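PDB 6WCD: DNA-(apurinic or apyrimidinic site) endonuclease 2 from Xenopus laevis, which cleaves DNA as a weak apurinic/apyrimidinic endonuclease and 3'-5' exonuclease in base excision repair, represented here by its catalytic domain. Local coordinates for residues A[75-81]-A[312-318]; A[118-124]-A[136-142]; A[254-259]-A[299-303]. All coordinates share one frame; numbering follows the deposited sequence.

Contact 1 of 3, residues A[75-81]-A[312-318]. With BU1 (1,4-butanediol), chain D.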
loop_
_atom_site.group_PDB
_atom_site.type_symbol
_atom_site.label_atom_id
_atom_site.label_comp_id
_atom_site.label_asym_id
_atom_site.label_seq_id
_atom_site.Cartn_x
_atom_site.Cartn_y
_atom_site.Cartn_z
ATOM N N SER A 75 6.510 -14.102 -11.681
ATOM C CA SER A 75 7.865 -13.541 -11.612
ATOM C C SER A 75 8.222 -13.007 -10.233
ATOM O O SER A 75 9.430 -12.936 -9.894
ATOM C CB SER A 75 7.975 -12.362 -12.601
ATOM O OG SER A 75 7.092 -11.305 -12.258
ATOM N N THR A 76 7.237 -12.653 -9.412
ATOM C CA THR A 76 7.481 -11.981 -8.154
ATOM C C THR A 76 6.906 -12.701 -6.960
ATOM O O THR A 76 6.698 -12.071 -5.927
ATOM C CB THR A 76 6.924 -10.555 -8.162
ATOM O OG1 THR A 76 5.558 -10.602 -8.581
ATOM C CG2 THR A 76 7.695 -9.731 -9.077
ATOM N N THR A 77 6.609 -13.994 -7.089
ATOM C CA THR A 77 6.067 -14.734 -5.961
ATOM C C THR A 77 6.927 -14.459 -4.738
ATOM O O THR A 77 8.134 -14.697 -4.780
ATOM C CB THR A 77 6.053 -16.220 -6.287
ATOM O OG1 THR A 77 5.265 -16.441 -7.489
ATOM C CG2 THR A 77 5.435 -17.033 -5.176
ATOM N N PRO A 78 6.352 -14.009 -3.634
ATOM C CA PRO A 78 7.133 -13.613 -2.475
ATOM C C PRO A 78 7.650 -14.782 -1.665
ATOM O O PRO A 78 7.012 -15.841 -1.548
ATOM C CB PRO A 78 6.158 -12.753 -1.660
ATOM C CG PRO A 78 4.823 -13.249 -2.032
ATOM C CD PRO A 78 4.917 -13.629 -3.471
ATOM N N GLN A 79 8.812 -14.562 -1.053
ATOM C CA GLN A 79 9.363 -15.543 -0.137
ATOM C C GLN A 79 8.640 -15.546 1.192
ATOM O O GLN A 79 8.651 -16.568 1.897
ATOM C CB GLN A 79 10.867 -15.281 0.068
ATOM C CG GLN A 79 11.780 -15.743 -1.094
ATOM C CD GLN A 79 11.711 -14.920 -2.376
ATOM O OE1 GLN A 79 11.260 -13.779 -2.388
ATOM N NE2 GLN A 79 12.203 -15.504 -3.473
ATOM N N ALA A 80 7.996 -14.444 1.553
ATOM C CA ALA A 80 7.308 -14.320 2.813
ATOM C C ALA A 80 6.181 -13.314 2.644
ATOM O O ALA A 80 6.224 -12.437 1.790
ATOM C CB ALA A 80 8.244 -13.872 3.932
ATOM N N ALA A 81 5.174 -13.425 3.499
ATOM C CA ALA A 81 4.041 -12.511 3.448
ATOM C C ALA A 81 3.333 -12.523 4.794
ATOM O O ALA A 81 3.250 -13.562 5.451
ATOM C CB ALA A 81 3.036 -12.884 2.344
ATOM N N ILE A 312 13.431 -12.367 -8.142
ATOM C CA ILE A 312 13.691 -13.809 -8.056
ATOM C C ILE A 312 12.458 -14.385 -7.365
ATOM O O ILE A 312 12.191 -14.066 -6.196
ATOM C CB ILE A 312 14.949 -14.127 -7.266
ATOM C CG1 ILE A 312 16.206 -13.531 -7.924
ATOM C CG2 ILE A 312 15.107 -15.623 -7.146
ATOM C CD1 ILE A 312 17.401 -13.576 -7.015
ATOM N N ALA A 313 11.673 -15.171 -8.094
ATOM C CA ALA A 313 10.437 -15.711 -7.530
ATOM C C ALA A 313 10.728 -16.825 -6.552
ATOM O O ALA A 313 11.607 -17.670 -6.783
ATOM C CB ALA A 313 9.583 -16.272 -8.658
ATOM N N ALA A 314 9.930 -16.871 -5.495
ATOM C CA ALA A 314 9.949 -18.033 -4.605
ATOM C C ALA A 314 9.374 -19.245 -5.310
ATOM O O ALA A 314 8.571 -19.130 -6.237
ATOM C CB ALA A 314 9.115 -17.731 -3.357
ATOM N N ASN A 315 9.756 -20.434 -4.812
ATOM C CA ASN A 315 9.319 -21.672 -5.416
ATOM C C ASN A 315 7.923 -22.072 -4.989
ATOM O O ASN A 315 7.327 -22.948 -5.613
ATOM C CB ASN A 315 10.267 -22.824 -5.050
ATOM C CG ASN A 315 11.726 -22.457 -5.212
ATOM O OD1 ASN A 315 12.476 -22.408 -4.233
ATOM N ND2 ASN A 315 12.143 -22.204 -6.453
ATOM N N LYS A 316 7.400 -21.456 -3.943
ATOM C CA LYS A 316 6.076 -21.783 -3.451
ATOM C C LYS A 316 5.512 -20.504 -2.883
ATOM O O LYS A 316 6.230 -19.697 -2.320
ATOM C CB LYS A 316 6.124 -22.895 -2.394
ATOM C CG LYS A 316 4.802 -23.318 -1.789
ATOM C CD LYS A 316 4.883 -24.799 -1.395
ATOM C CE LYS A 316 4.118 -25.116 -0.125
ATOM N NZ LYS A 316 2.649 -24.976 -0.292
ATOM N N CYS A 317 4.198 -20.335 -3.031
ATOM C CA CYS A 317 3.523 -19.229 -2.388
ATOM C C CYS A 317 3.486 -19.410 -0.866
ATOM O O CYS A 317 3.191 -20.514 -0.379
ATOM C CB CYS A 317 2.100 -19.126 -2.907
ATOM S SG CYS A 317 1.943 -18.784 -4.642
ATOM N N PRO A 318 3.763 -18.362 -0.097
ATOM C CA PRO A 318 3.734 -18.477 1.349
ATOM C C PRO A 318 2.310 -18.671 1.862
ATOM O O PRO A 318 1.347 -18.403 1.135
ATOM C CB PRO A 318 4.335 -17.162 1.834
ATOM C CG PRO A 318 4.365 -16.229 0.682
ATOM C CD PRO A 318 4.204 -17.030 -0.578
HETATM C C1 BU1 D . 10.095 -10.748 -15.209
HETATM C C2 BU1 D . 9.365 -9.719 -14.337
HETATM C C3 BU1 D . 9.839 -8.291 -14.609
HETATM C C4 BU1 D . 11.018 -7.974 -13.703
HETATM O O5 BU1 D . 11.199 -11.296 -14.529
HETATM O O6 BU1 D . 11.774 -6.851 -14.108
HETATM O O HOH W 1 11.493 -13.935 -11.267
HETATM O O HOH W 2 9.813 -12.425 -5.347
HETATM O O HOH W 3 7.405 -18.586 -0.320
#

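Contact 2 of 3, residues A[118-124]-A[136-142]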
loop_
_atom_site.group_PDB
_atom_site.type_symbol
_atom_site.label_atom_id
_atom_site.label_comp_id
_atom_site.label_asym_id
_atom_site.label_seq_id
_atom_site.Cartn_x
_atom_site.Cartn_y
_atom_site.Cartn_z
ATOM N N ARG A 118 -5.883 -3.144 7.035
ATOM C CA ARG A 118 -5.235 -1.968 6.478
ATOM C C ARG A 118 -3.789 -2.133 6.059
ATOM O O ARG A 118 -3.179 -1.176 5.580
ATOM C CB ARG A 118 -5.300 -0.838 7.515
ATOM C CG ARG A 118 -6.728 -0.378 7.783
ATOM C CD ARG A 118 -6.780 0.817 8.748
ATOM N NE ARG A 118 -8.162 1.213 8.905
ATOM C CZ ARG A 118 -8.876 1.878 8.018
ATOM N NH1 ARG A 118 -10.157 2.092 8.209
ATOM N NH2 ARG A 118 -8.286 2.381 6.953
ATOM N N ALA A 119 -3.193 -3.292 6.238
ATOM C CA ALA A 119 -1.807 -3.487 5.829
ATOM C C ALA A 119 -1.530 -4.934 5.452
ATOM O O ALA A 119 -1.984 -5.867 6.134
ATOM C CB ALA A 119 -0.847 -3.086 6.933
ATOM N N VAL A 120 -0.780 -5.133 4.395
ATOM C CA VAL A 120 -0.268 -6.444 4.032
ATOM C C VAL A 120 1.166 -6.233 3.555
ATOM O O VAL A 120 1.480 -5.240 2.881
ATOM C CB VAL A 120 -1.178 -7.170 3.014
ATOM C CG1 VAL A 120 -1.205 -6.504 1.718
ATOM C CG2 VAL A 120 -0.777 -8.653 2.880
ATOM N N LEU A 121 2.027 -7.119 3.985
ATOM C CA LEU A 121 3.462 -7.079 3.675
ATOM C C LEU A 121 3.847 -8.292 2.856
ATOM O O LEU A 121 3.485 -9.426 3.194
ATOM C CB LEU A 121 4.335 -7.063 4.929
ATOM C CG LEU A 121 4.295 -5.736 5.693
ATOM C CD1 LEU A 121 2.987 -5.464 6.350
ATOM C CD2 LEU A 121 5.449 -5.718 6.705
ATOM N N THR A 122 4.606 -8.054 1.772
ATOM C CA THR A 122 5.154 -9.151 0.971
ATOM C C THR A 122 6.653 -8.907 0.828
ATOM O O THR A 122 7.089 -7.758 0.743
ATOM C CB THR A 122 4.460 -9.282 -0.396
ATOM O OG1 THR A 122 4.488 -8.068 -1.128
ATOM C CG2 THR A 122 2.989 -9.733 -0.303
ATOM N N GLN A 123 7.432 -9.981 0.869
ATOM C CA GLN A 123 8.877 -9.857 0.802
ATOM C C GLN A 123 9.376 -10.636 -0.396
ATOM O O GLN A 123 9.042 -11.805 -0.562
ATOM C CB GLN A 123 9.489 -10.350 2.110
ATOM C CG GLN A 123 10.930 -10.095 2.278
ATOM C CD GLN A 123 11.334 -10.365 3.715
ATOM O OE1 GLN A 123 11.612 -11.510 4.076
ATOM N NE2 GLN A 123 11.329 -9.328 4.545
ATOM N N HIS A 124 10.203 -9.968 -1.210
ATOM C CA HIS A 124 10.606 -10.416 -2.531
ATOM C C HIS A 124 12.124 -10.386 -2.603
ATOM O O HIS A 124 12.745 -9.377 -2.262
ATOM C CB HIS A 124 10.029 -9.470 -3.598
ATOM C CG HIS A 124 8.548 -9.258 -3.480
ATOM N ND1 HIS A 124 7.627 -9.991 -4.187
ATOM C CD2 HIS A 124 7.833 -8.431 -2.676
ATOM C CE1 HIS A 124 6.406 -9.623 -3.819
ATOM N NE2 HIS A 124 6.500 -8.677 -2.919
ATOM N N LEU A 136 13.516 -7.160 -0.822
ATOM C CA LEU A 136 12.638 -5.993 -0.941
ATOM C C LEU A 136 11.338 -6.319 -0.236
ATOM O O LEU A 136 10.644 -7.280 -0.605
ATOM C CB LEU A 136 12.364 -5.695 -2.391
ATOM C CG LEU A 136 11.326 -4.651 -2.666
ATOM C CD1 LEU A 136 11.792 -3.284 -2.197
ATOM C CD2 LEU A 136 11.013 -4.565 -4.172
ATOM N N THR A 137 10.999 -5.529 0.780
ATOM C CA THR A 137 9.731 -5.695 1.458
ATOM C C THR A 137 8.778 -4.610 1.009
ATOM O O THR A 137 9.115 -3.424 1.067
ATOM C CB THR A 137 9.918 -5.656 2.972
ATOM O OG1 THR A 137 10.814 -6.688 3.372
ATOM C CG2 THR A 137 8.600 -5.950 3.681
ATOM N N VAL A 138 7.588 -5.003 0.544
ATOM C CA VAL A 138 6.529 -4.128 0.086
ATOM C C VAL A 138 5.447 -4.066 1.153
ATOM O O VAL A 138 4.863 -5.100 1.526
ATOM C CB VAL A 138 5.969 -4.649 -1.251
ATOM C CG1 VAL A 138 4.808 -3.838 -1.683
ATOM C CG2 VAL A 138 7.042 -4.678 -2.305
ATOM N N ILE A 139 5.195 -2.866 1.681
ATOM C CA ILE A 139 4.215 -2.640 2.711
ATOM C C ILE A 139 3.074 -1.872 2.084
ATOM O O ILE A 139 3.241 -0.700 1.764
ATOM C CB ILE A 139 4.818 -1.840 3.858
ATOM C CG1 ILE A 139 6.110 -2.499 4.342
ATOM C CG2 ILE A 139 3.818 -1.705 5.000
ATOM C CD1 ILE A 139 6.788 -1.780 5.539
ATOM N N ASN A 140 1.936 -2.526 1.934
ATOM C CA ASN A 140 0.757 -2.014 1.225
ATOM C C ASN A 140 -0.235 -1.555 2.294
ATOM O O ASN A 140 -0.731 -2.386 3.069
ATOM C CB ASN A 140 0.191 -3.139 0.361
ATOM C CG ASN A 140 -1.130 -2.822 -0.278
ATOM O OD1 ASN A 140 -1.588 -1.689 -0.196
ATOM N ND2 ASN A 140 -1.749 -3.816 -0.900
ATOM N N VAL A 141 -0.516 -0.243 2.372
ATOM C CA VAL A 141 -1.307 0.329 3.484
ATOM C C VAL A 141 -2.484 1.144 3.013
ATOM O O VAL A 141 -2.433 1.848 1.988
ATOM C CB VAL A 141 -0.456 1.179 4.439
ATOM C CG1 VAL A 141 0.600 0.360 5.088
ATOM C CG2 VAL A 141 0.229 2.359 3.723
ATOM N N TYR A 142 -3.594 1.060 3.767
ATOM C CA TYR A 142 -4.775 1.903 3.625
ATOM C C TYR A 142 -4.946 2.620 4.948
ATOM O O TYR A 142 -5.522 2.063 5.871
ATOM C CB TYR A 142 -6.012 1.075 3.245
ATOM C CG TYR A 142 -7.321 1.832 3.125
ATOM C CD1 TYR A 142 -7.390 3.056 2.495
ATOM C CD2 TYR A 142 -8.489 1.336 3.667
ATOM C CE1 TYR A 142 -8.590 3.775 2.406
ATOM C CE2 TYR A 142 -9.676 2.024 3.579
ATOM C CZ TYR A 142 -9.733 3.242 2.945
ATOM O OH TYR A 142 -10.931 3.936 2.873
HETATM O O HOH W 4 2.447 -6.193 -0.102
#

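Contact 3 of 3, residues A[254-259]-A[299-303]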
loop_
_atom_site.group_PDB
_atom_site.type_symbol
_atom_site.label_atom_id
_atom_site.label_comp_id
_atom_site.label_asym_id
_atom_site.label_seq_id
_atom_site.Cartn_x
_atom_site.Cartn_y
_atom_site.Cartn_z
ATOM N N PHE A 254 -2.681 15.117 -9.084
ATOM C CA PHE A 254 -3.529 14.572 -8.044
ATOM C C PHE A 254 -3.897 13.109 -8.290
ATOM O O PHE A 254 -3.783 12.602 -9.416
ATOM C CB PHE A 254 -4.797 15.403 -7.904
ATOM C CG PHE A 254 -4.521 16.897 -7.709
ATOM C CD1 PHE A 254 -3.451 17.327 -6.931
ATOM C CD2 PHE A 254 -5.328 17.820 -8.315
ATOM C CE1 PHE A 254 -3.194 18.687 -6.757
ATOM C CE2 PHE A 254 -5.092 19.186 -8.138
ATOM C CZ PHE A 254 -4.022 19.602 -7.345
ATOM N N THR A 255 -4.259 12.409 -7.213
ATOM C CA THR A 255 -4.624 11.004 -7.284
ATOM C C THR A 255 -6.023 10.710 -6.778
ATOM O O THR A 255 -6.464 9.547 -6.821
ATOM C CB THR A 255 -3.636 10.139 -6.524
ATOM O OG1 THR A 255 -3.643 10.441 -5.119
ATOM C CG2 THR A 255 -2.253 10.297 -7.082
ATOM N N CYS A 256 -6.722 11.716 -6.234
ATOM C CA CYS A 256 -7.990 11.504 -5.569
ATOM C C CYS A 256 -8.875 12.694 -5.800
ATOM O O CYS A 256 -8.442 13.843 -5.565
ATOM C CB CYS A 256 -7.783 11.262 -4.081
ATOM S SG CYS A 256 -9.352 10.928 -3.161
ATOM N N TRP A 257 -10.147 12.429 -6.184
ATOM C CA TRP A 257 -11.173 13.438 -6.426
ATOM C C TRP A 257 -12.474 12.883 -5.856
ATOM O O TRP A 257 -12.835 11.713 -6.124
ATOM C CB TRP A 257 -11.368 13.729 -7.917
ATOM C CG TRP A 257 -10.114 14.032 -8.708
ATOM C CD1 TRP A 257 -9.647 15.232 -9.050
ATOM C CD2 TRP A 257 -9.179 13.063 -9.219
ATOM N NE1 TRP A 257 -8.478 15.114 -9.769
ATOM C CE2 TRP A 257 -8.166 13.770 -9.863
ATOM C CE3 TRP A 257 -9.127 11.674 -9.183
ATOM C CZ2 TRP A 257 -7.123 13.161 -10.481
ATOM C CZ3 TRP A 257 -8.050 11.045 -9.828
ATOM C CH2 TRP A 257 -7.072 11.776 -10.424
ATOM N N CYS A 258 -13.247 13.716 -5.185
ATOM C CA CYS A 258 -14.471 13.187 -4.627
ATOM C C CYS A 258 -15.458 12.768 -5.707
ATOM O O CYS A 258 -15.496 13.313 -6.779
ATOM C CB CYS A 258 -15.099 14.146 -3.632
ATOM S SG CYS A 258 -15.669 15.688 -4.393
ATOM N N SER A 259 -16.317 11.828 -5.381
ATOM C CA SER A 259 -17.193 11.278 -6.409
ATOM C C SER A 259 -18.190 12.309 -6.899
ATOM O O SER A 259 -18.657 12.229 -8.036
ATOM C CB SER A 259 -17.934 10.051 -5.868
ATOM O OG SER A 259 -17.018 9.006 -5.576
ATOM N N ASP A 299 -12.571 6.425 -7.247
ATOM C CA ASP A 299 -12.441 7.828 -6.942
ATOM C C ASP A 299 -10.952 8.245 -6.845
ATOM O O ASP A 299 -10.645 9.357 -6.738
ATOM C CB ASP A 299 -13.286 8.284 -5.737
ATOM C CG ASP A 299 -13.028 7.506 -4.455
ATOM O OD1 ASP A 299 -12.344 6.517 -4.445
ATOM O OD2 ASP A 299 -13.580 7.970 -3.457
ATOM N N HIS A 300 -10.047 7.272 -6.821
ATOM C CA HIS A 300 -8.626 7.530 -6.926
ATOM C C HIS A 300 -8.148 6.992 -8.267
ATOM O O HIS A 300 -8.772 6.062 -8.826
ATOM C CB HIS A 300 -7.797 6.815 -5.851
ATOM C CG HIS A 300 -8.126 7.185 -4.444
ATOM N ND1 HIS A 300 -7.142 7.587 -3.567
ATOM C CD2 HIS A 300 -9.261 7.096 -3.724
ATOM C CE1 HIS A 300 -7.674 7.780 -2.372
ATOM N NE2 HIS A 300 -8.963 7.505 -2.432
ATOM N N CYS A 301 -7.013 7.478 -8.718
ATOM C CA CYS A 301 -6.312 6.812 -9.812
ATOM C C CYS A 301 -5.053 6.137 -9.296
ATOM O O CYS A 301 -4.575 6.440 -8.209
ATOM C CB CYS A 301 -5.963 7.772 -10.946
ATOM S SG CYS A 301 -4.715 8.982 -10.575
ATOM N N PRO A 302 -4.490 5.198 -10.044
ATOM C CA PRO A 302 -3.277 4.528 -9.593
ATOM C C PRO A 302 -2.035 5.405 -9.674
ATOM O O PRO A 302 -1.977 6.421 -10.385
ATOM C CB PRO A 302 -3.116 3.365 -10.587
ATOM C CG PRO A 302 -4.430 3.255 -11.274
ATOM C CD PRO A 302 -4.985 4.667 -11.301
ATOM N N VAL A 303 -1.014 4.944 -8.963
ATOM C CA VAL A 303 0.363 5.409 -9.110
ATOM C C VAL A 303 1.237 4.199 -9.453
ATOM O O VAL A 303 0.901 3.056 -9.138
ATOM C CB VAL A 303 0.869 6.129 -7.864
ATOM C CG1 VAL A 303 0.008 7.371 -7.605
ATOM C CG2 VAL A 303 0.781 5.258 -6.614
HETATM O O HOH W 5 -15.782 9.797 -3.421
#

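Contact 1 of 3, residues A[75-81]-A[312-318]
T77 and A314 meet backbone to backbone: A314 N donates to T77 O at 2.9 Å in an almost straight bond (175°). Beside it the amide of Q79 reaches back over A314. Its NE2 donates to I312 O at 3.1 Å, with the acceptor in the amide plane but the donor standing above the carbonyl plane of I312. The side chain leaves its backbone heading away from 312-318, and a bend at chi2 (72°) returns the amide. OE1 takes the N-H of R125, which, with the NE2 bond, fixes the amide's rotation. With an alanine here, I312 O and R125 N would probably lose the one amide that pairs with both, and a gap would open beside A314 CB. A water also donates to both T77 O (2.9 Å) and I312 O. Further along, the rings of P78 and P318 cross at about a right angle, CG to CG 4.1 Å, and A81 CB closes on P318 CG at 4.0 Å. T77 CG2, anti to the backbone N, touches C317 SG at 3.9 Å. At the other end S75 CB lies 3.5 Å from C2 of a bound butanediol. Y55 of strand 53-57 packs on P78, C317 and P318, while Q79 and A80 share Q123 in a classic beta bulge, through which strand 80-83 joins the edge of strand 119-127.

Contact 2 of 3, residues A[118-124]-A[136-142]
L121 and I139 run alongside each other on one face of the sheet, L121 CG against I139 CG1 at 3.9 Å. They form a non-hydrogen-bonded pair of the antiparallel strands 119-124 and 136-142; V120-N140, T122-V138 and H124-L136 are the hydrogen-bonded pairs, with V138 N to T122 O at 2.8 Å. The opposite face is packed closely against strands 29-33 and 68-72 and keeps its polar groups paired. There T122 OG1 and H124 NE2 share a hydrogen bond of 2.8 Å, and V138 CG2 meets H124 CD2 at 3.9 Å. N140 passes its CB and ND2 along V120 CG1, its amide taken by Q33 and T70. On the L121 face, looseness is confined to the partly exposed Q123, which stretches out, CG anti to its N (chi1 -171°), and donates from NE2 to T137 OG1 at 2.9 Å, the hydroxyl lying in the amide plane. At the far end, where Y142 is partly exposed, the buried R118 donates from NH2 to Y142 O at 3.0 Å, guanidinium and ring planes 31° apart; E116 pairs with R118 NE. This beta hairpin, central to the DNase I-like fold, delivers Y142, an active-site residue by similarity, to the metal site beside E34 and D183.

Contact 3 of 3, residues A[254-259]-A[299-303]
The H300 imidazole carries the sulfur of C256 over one face: SG stands 3.7 Å from the ring centroid, displaced toward the rim on the NE2 side, and C256 CB adds a CH-pi contact, 3.9 Å from the same centroid. D299 OD1 lies at the edge of the same ring, in its plane. The W257 indole is met at its edge instead, with C301 SG 3.7 Å from CH2. H300 and D299 belong to the active site of the endonuclease/exonuclease/phosphatase (DNase I-like) fold, while W257 and C301 pack against helix 263-266. Here 254-259 and 299-303 run roughly antiparallel, with a single bridge between C256 and H300. Two backbone bonds frame it: C301 N donates to T255 O at 2.9 Å, and W257 N to D299 O in a nearly straight bond (171°). H300 CG is anti to the carbonyl carbon (chi1 -60°), which lays one face of the imidazole against C256. D273 OD2 holds both H300 ND1 and T255 OG1, so a single carboxylate oxygen positions the ring and the threonine; by similarity D273 is important for catalysis. H300 is the predicted proton acceptor, and D299 binds magnesium; in this crystal the D299 side chain comes to about 4 Å from the ion, which N9 and E34 hold. W257 NE1 is taken by N267. Farther from the metal, T255 CG2 closes on V303 CG1 at 3.7 Å. At the outer end S259 OG reaches D299 through one water, which lies 2.6 Å from OG and donates to D299 OD2 at 2.9 Å.

Overall arrangement
All three contacts reach the same mixed sheet. Along the chain contact 1 opens first and closes last, spanning both others; contact 2 is complete before contact 3 begins. Contacts 1 and 2 touch, their centres 13 Å apart, because strands 80-83 and 119-127 are neighbours; T76 O is probably hydrogen-bonded to H124 ND1. Contact 3 lies on the other side of the chain's centre from contact 1, 30 Å between centres, and 21 Å from contact 2, whose nearest atoms come to about 6 Å. The hairpin thus bridges an edge away from the annotated sites and a catalytic end, where Y142 of contact 2 and H300 of contact 3 both approach D183.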